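Local coordinates for 1-Cys peroxiredoxin (Vibrio vulnificus MO6-24/O, PDB 5K2I), which probably reduces hydrogen peroxide and other peroxides with a single peroxidatic cysteine in each subunit, and has been implicated in scavenging nitric oxide, at residues A39-G42 with P46-S49; I71-V76 with F80-W85. All coordinates share one frame; numbering follows the deposited sequence.

The two contacts follow one another along a thioredoxin-fold chain: contact 1 closes within the loop after strand 34-40, and contact 2 opens later, on strand 70-75. These two strands are parallel neighbours in the central sheet, and the contacts' centres lie about 11 Å apart. They touch near the C-terminal ends of the strands and through a helix side chain. Ser75 OG approaches Gly42 CA at 3.3 Å and makes a weak hydrogen bond with Val40 O, while Val40 CG2 lies 3.8 Å from Trp85 CH2. Contact 1 thus belongs to the loop carrying the peroxidatic motif, and contact 2 fastens a covering helix to the sheet beside that loop.

Contact 1: A39-G42 with P46-S49; sequences AVPG and PTCS
In Thr47 a chi1 of -67° sets OG1 beside the backbone N and CG2 anti to it, which turns the hydroxyl toward Val40 and Pro41; in Val40 a chi1 of -65° brings CG1 forward to meet it. The two segments carry the two ends of the peroxiredoxin signature PxxxT/SxxC, matched here by Pro41 in 39-42 and Cys48 in 46-49, with Thr45 between them; Cys48 stands at the place of the peroxidatic cysteine. The touch is light, burying 69 Å² in all. Thr47 OG1 lies 4.2 Å from Val40 CG1 and 4.1 Å from Pro41 CD, so one oxygen faces a methyl and a ring CH2 at loose van der Waals distance.

Threonine suits this place through its hydroxyl, which accepts a hydrogen bond from Arg124 NE while also lying near the C-H groups of Val40 and Pro41. The same arginine bonds through NH2 to Pro46 O, gripping side chain and backbone of adjacent residues with one guanidinium group. Arg121 NH1 similarly satisfies the buried carbonyl oxygen of Pro41. Proline, with CD in place of an amide hydrogen, presents only C-H groups to Thr47, while its ring also packs on Phe145 of the second subunit.

Residues 46-48 have no regular helical structure. In reduced, fully folded relatives the peroxidatic cysteine usually lies in the first turn of a helix, so this course is consistent with the local unfolding that exposes the sulfur in oxidized peroxiredoxins. Here that sulfur, Cys48 SG, is joined in a disulfide to Cys48 SG of the second subunit.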
loop_
_atom_site.group_PDB
_atom_site.type_symbol
_atom_site.label_atom_id
_atom_site.label_comp_id
_atom_site.label_asym_id
_atom_site.label_seq_id
_atom_site.Cartn_x
_atom_site.Cartn_y
_atom_site.Cartn_z
ATOM N N ALA A 39 9.660 3.325 -10.692
ATOM C CA ALA A 39 9.064 2.039 -11.015
ATOM C C ALA A 39 7.788 1.784 -10.236
ATOM O O ALA A 39 7.618 2.277 -9.112
ATOM C CB ALA A 39 10.061 0.918 -10.736
ATOM N N VAL A 40 6.921 0.977 -10.842
ATOM C CA VAL A 40 5.674 0.527 -10.241
ATOM C C VAL A 40 5.550 -0.973 -10.450
ATOM O O VAL A 40 6.254 -1.539 -11.288
ATOM C CB VAL A 40 4.445 1.244 -10.855
ATOM C CG1 VAL A 40 4.492 2.735 -10.531
ATOM C CG2 VAL A 40 4.356 0.983 -12.374
ATOM N N PRO A 41 4.662 -1.629 -9.685
ATOM C CA PRO A 41 4.479 -3.067 -9.880
ATOM C C PRO A 41 3.732 -3.394 -11.157
ATOM O O PRO A 41 3.792 -4.534 -11.634
ATOM C CB PRO A 41 3.644 -3.490 -8.667
ATOM C CG PRO A 41 3.833 -2.389 -7.659
ATOM C CD PRO A 41 3.952 -1.145 -8.486
ATOM N N GLY A 42 3.039 -2.412 -11.721
ATOM C CA GLY A 42 2.363 -2.650 -12.981
ATOM C C GLY A 42 1.696 -1.405 -13.515
ATOM O O GLY A 42 1.164 -0.591 -12.749
ATOM N N PRO A 46 -2.869 0.362 -8.837
ATOM C CA PRO A 46 -2.940 1.528 -7.958
ATOM C C PRO A 46 -1.669 1.700 -7.138
ATOM O O PRO A 46 -1.097 0.733 -6.615
ATOM C CB PRO A 46 -4.156 1.235 -7.079
ATOM C CG PRO A 46 -4.317 -0.239 -7.113
ATOM C CD PRO A 46 -3.755 -0.736 -8.416
ATOM N N THR A 47 -1.202 2.943 -7.098
ATOM C CA THR A 47 -0.084 3.380 -6.271
ATOM C C THR A 47 -0.498 4.761 -5.796
ATOM O O THR A 47 -1.193 5.460 -6.536
ATOM C CB THR A 47 1.249 3.440 -7.060
ATOM O OG1 THR A 47 1.654 2.115 -7.435
ATOM C CG2 THR A 47 2.357 4.100 -6.243
ATOM N N CYS A 48 -0.127 5.148 -4.575
ATOM C CA CYS A 48 -0.341 6.523 -4.119
ATOM C C CYS A 48 0.058 7.458 -5.233
ATOM O O CYS A 48 1.164 7.356 -5.749
ATOM C CB CYS A 48 0.477 6.838 -2.868
ATOM S SG CYS A 48 0.153 5.747 -1.476
ATOM N N SER A 49 -0.841 8.347 -5.632
ATOM C CA SER A 49 -0.597 9.121 -6.851
ATOM C C SER A 49 0.718 9.881 -6.816
ATOM O O SER A 49 1.440 9.937 -7.817
ATOM C CB SER A 49 -1.745 10.090 -7.102
ATOM O OG SER A 49 -2.940 9.360 -7.273
#

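Contact 2: I71-V76 with F80-W85; sequences IASVSV and FVMKAW
This is a buried strand-to-helix contact inside a beta-alpha-beta unit, formed where helix 79-88 folds back over strand 70-75. The axes of strand 71-75 and helix 80-85 approach to 10.0 Å and their N-to-C directions make an angle of 136°, so the helix runs obliquely back against the strand. Alternation along the strand presents Ser73 and Ser75 to the helix, whereas Val74 points to the other face of the sheet. A spacing of three residues, nearly a turn, brings Met82 and Trp85 to the same side of the helix.

Met82 does most of the bridging. Its chain bends at chi2 (-59°) and chi3 (-74°), curling the thioether along the strand. SD meets Ser75 CB at 3.7 Å, and the terminal methyl CE reaches Ser73 O, also at 3.7 Å, with Ser73 OG at 3.9 Å. A long, flexible methionine can span from Ser75 CB to Ser73 O in this way. Trp85 contributes CZ3 of its six-membered ring, 3.5 Å from Ser73 OG, which meets the ring obliquely. Serine is small enough to admit these large side chains close to the strand backbone. The hydroxyl of Ser75 is not spent on the helix, since its stronger partner is Asn77 OD1, just beyond the strand.

Beyond the strand, Met82 and Trp85 also pack on Met96 of strand 95-98, which completes the unit, and the Trp85 ring meets Phe44. On the far face Val74 touches Leu37 and Ala39 of strand 34-40 and Leu13 of strand 12-17.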
loop_
_atom_site.group_PDB
_atom_site.type_symbol
_atom_site.label_atom_id
_atom_site.label_comp_id
_atom_site.label_asym_id
_atom_site.label_seq_id
_atom_site.Cartn_x
_atom_site.Cartn_y
_atom_site.Cartn_z
ATOM N N ILE A 71 12.588 12.303 -17.491
ATOM C CA ILE A 71 11.825 11.570 -16.483
ATOM C C ILE A 71 11.261 10.336 -17.144
ATOM O O ILE A 71 10.627 10.446 -18.187
ATOM C CB ILE A 71 10.663 12.401 -15.914
ATOM C CG1 ILE A 71 11.168 13.748 -15.396
ATOM C CG2 ILE A 71 9.918 11.616 -14.824
ATOM C CD1 ILE A 71 10.049 14.719 -15.049
ATOM N N ALA A 72 11.480 9.167 -16.548
ATOM C CA ALA A 72 11.073 7.919 -17.157
ATOM C C ALA A 72 10.352 7.026 -16.159
ATOM O O ALA A 72 10.687 6.985 -14.974
ATOM C CB ALA A 72 12.280 7.182 -17.742
ATOM N N SER A 73 9.350 6.334 -16.675
ATOM C CA SER A 73 8.545 5.373 -15.947
ATOM C C SER A 73 8.901 3.977 -16.430
ATOM O O SER A 73 8.872 3.724 -17.634
ATOM C CB SER A 73 7.060 5.670 -16.182
ATOM O OG SER A 73 6.231 4.639 -15.693
ATOM N N VAL A 74 9.250 3.077 -15.512
ATOM C CA VAL A 74 9.502 1.689 -15.874
ATOM C C VAL A 74 8.597 0.735 -15.087
ATOM O O VAL A 74 8.179 1.016 -13.956
ATOM C CB VAL A 74 11.001 1.319 -15.659
ATOM C CG1 VAL A 74 11.401 1.391 -14.176
ATOM C CG2 VAL A 74 11.336 -0.057 -16.249
ATOM N N SER A 75 8.271 -0.391 -15.713
ATOM C CA SER A 75 7.477 -1.435 -15.085
ATOM C C SER A 75 7.774 -2.760 -15.779
ATOM O O SER A 75 8.222 -2.783 -16.935
ATOM C CB SER A 75 5.979 -1.107 -15.165
ATOM O OG SER A 75 5.231 -2.042 -14.399
ATOM N N VAL A 76 7.527 -3.855 -15.071
ATOM C CA VAL A 76 7.525 -5.176 -15.684
ATOM C C VAL A 76 6.173 -5.325 -16.375
ATOM O O VAL A 76 5.195 -5.837 -15.812
ATOM C CB VAL A 76 7.777 -6.299 -14.660
ATOM C CG1 VAL A 76 7.830 -7.641 -15.377
ATOM C CG2 VAL A 76 9.087 -6.044 -13.918
ATOM N N PHE A 80 3.598 -2.405 -25.380
ATOM C CA PHE A 80 2.257 -1.964 -25.808
ATOM C C PHE A 80 1.439 -1.485 -24.613
ATOM O O PHE A 80 0.777 -0.441 -24.678
ATOM C CB PHE A 80 1.496 -3.081 -26.534
ATOM C CG PHE A 80 2.151 -3.527 -27.814
ATOM C CD1 PHE A 80 2.196 -2.693 -28.912
ATOM C CD2 PHE A 80 2.747 -4.775 -27.897
ATOM C CE1 PHE A 80 2.812 -3.100 -30.092
ATOM C CE2 PHE A 80 3.367 -5.197 -29.073
ATOM C CZ PHE A 80 3.405 -4.348 -30.169
ATOM N N VAL A 81 1.495 -2.232 -23.521
ATOM C CA VAL A 81 0.781 -1.824 -22.317
ATOM C C VAL A 81 1.356 -0.519 -21.759
ATOM O O VAL A 81 0.605 0.356 -21.338
ATOM C CB VAL A 81 0.820 -2.933 -21.254
ATOM C CG1 VAL A 81 0.258 -2.433 -19.928
ATOM C CG2 VAL A 81 0.027 -4.133 -21.736
ATOM N N MET A 82 2.681 -0.358 -21.785
ATOM C CA MET A 82 3.270 0.884 -21.274
ATOM C C MET A 82 2.869 2.106 -22.109
ATOM O O MET A 82 2.596 3.179 -21.559
ATOM C CB MET A 82 4.800 0.784 -21.192
ATOM C CG MET A 82 5.310 -0.190 -20.123
ATOM S SD MET A 82 4.769 0.236 -18.442
ATOM C CE MET A 82 5.809 1.652 -18.093
ATOM N N LYS A 83 2.825 1.943 -23.431
ATOM C CA LYS A 83 2.367 3.012 -24.300
ATOM C C LYS A 83 0.912 3.373 -23.998
ATOM O O LYS A 83 0.577 4.549 -23.887
ATOM C CB LYS A 83 2.530 2.609 -25.765
ATOM C CG LYS A 83 2.069 3.671 -26.751
ATOM C CD LYS A 83 2.472 3.284 -28.168
ATOM C CE LYS A 83 2.091 4.367 -29.162
ATOM N NZ LYS A 83 0.614 4.508 -29.219
ATOM N N ALA A 84 0.069 2.360 -23.824
ATOM C CA ALA A 84 -1.343 2.592 -23.542
ATOM C C ALA A 84 -1.513 3.317 -22.213
ATOM O O ALA A 84 -2.359 4.196 -22.071
ATOM C CB ALA A 84 -2.100 1.290 -23.535
ATOM N N TRP A 85 -0.688 2.963 -21.236
ATOM C CA TRP A 85 -0.801 3.557 -19.911
ATOM C C TRP A 85 -0.398 5.028 -19.930
ATOM O O TRP A 85 -1.071 5.881 -19.334
ATOM C CB TRP A 85 0.062 2.783 -18.919
ATOM C CG TRP A 85 -0.129 3.178 -17.479
ATOM C CD1 TRP A 85 -1.307 3.505 -16.852
ATOM C CD2 TRP A 85 0.894 3.276 -16.486
ATOM N NE1 TRP A 85 -1.069 3.794 -15.530
ATOM C CE2 TRP A 85 0.275 3.669 -15.278
ATOM C CE3 TRP A 85 2.279 3.074 -16.506
ATOM C CZ2 TRP A 85 0.993 3.863 -14.089
ATOM C CZ3 TRP A 85 2.996 3.262 -15.322
ATOM C CH2 TRP A 85 2.351 3.666 -14.136
#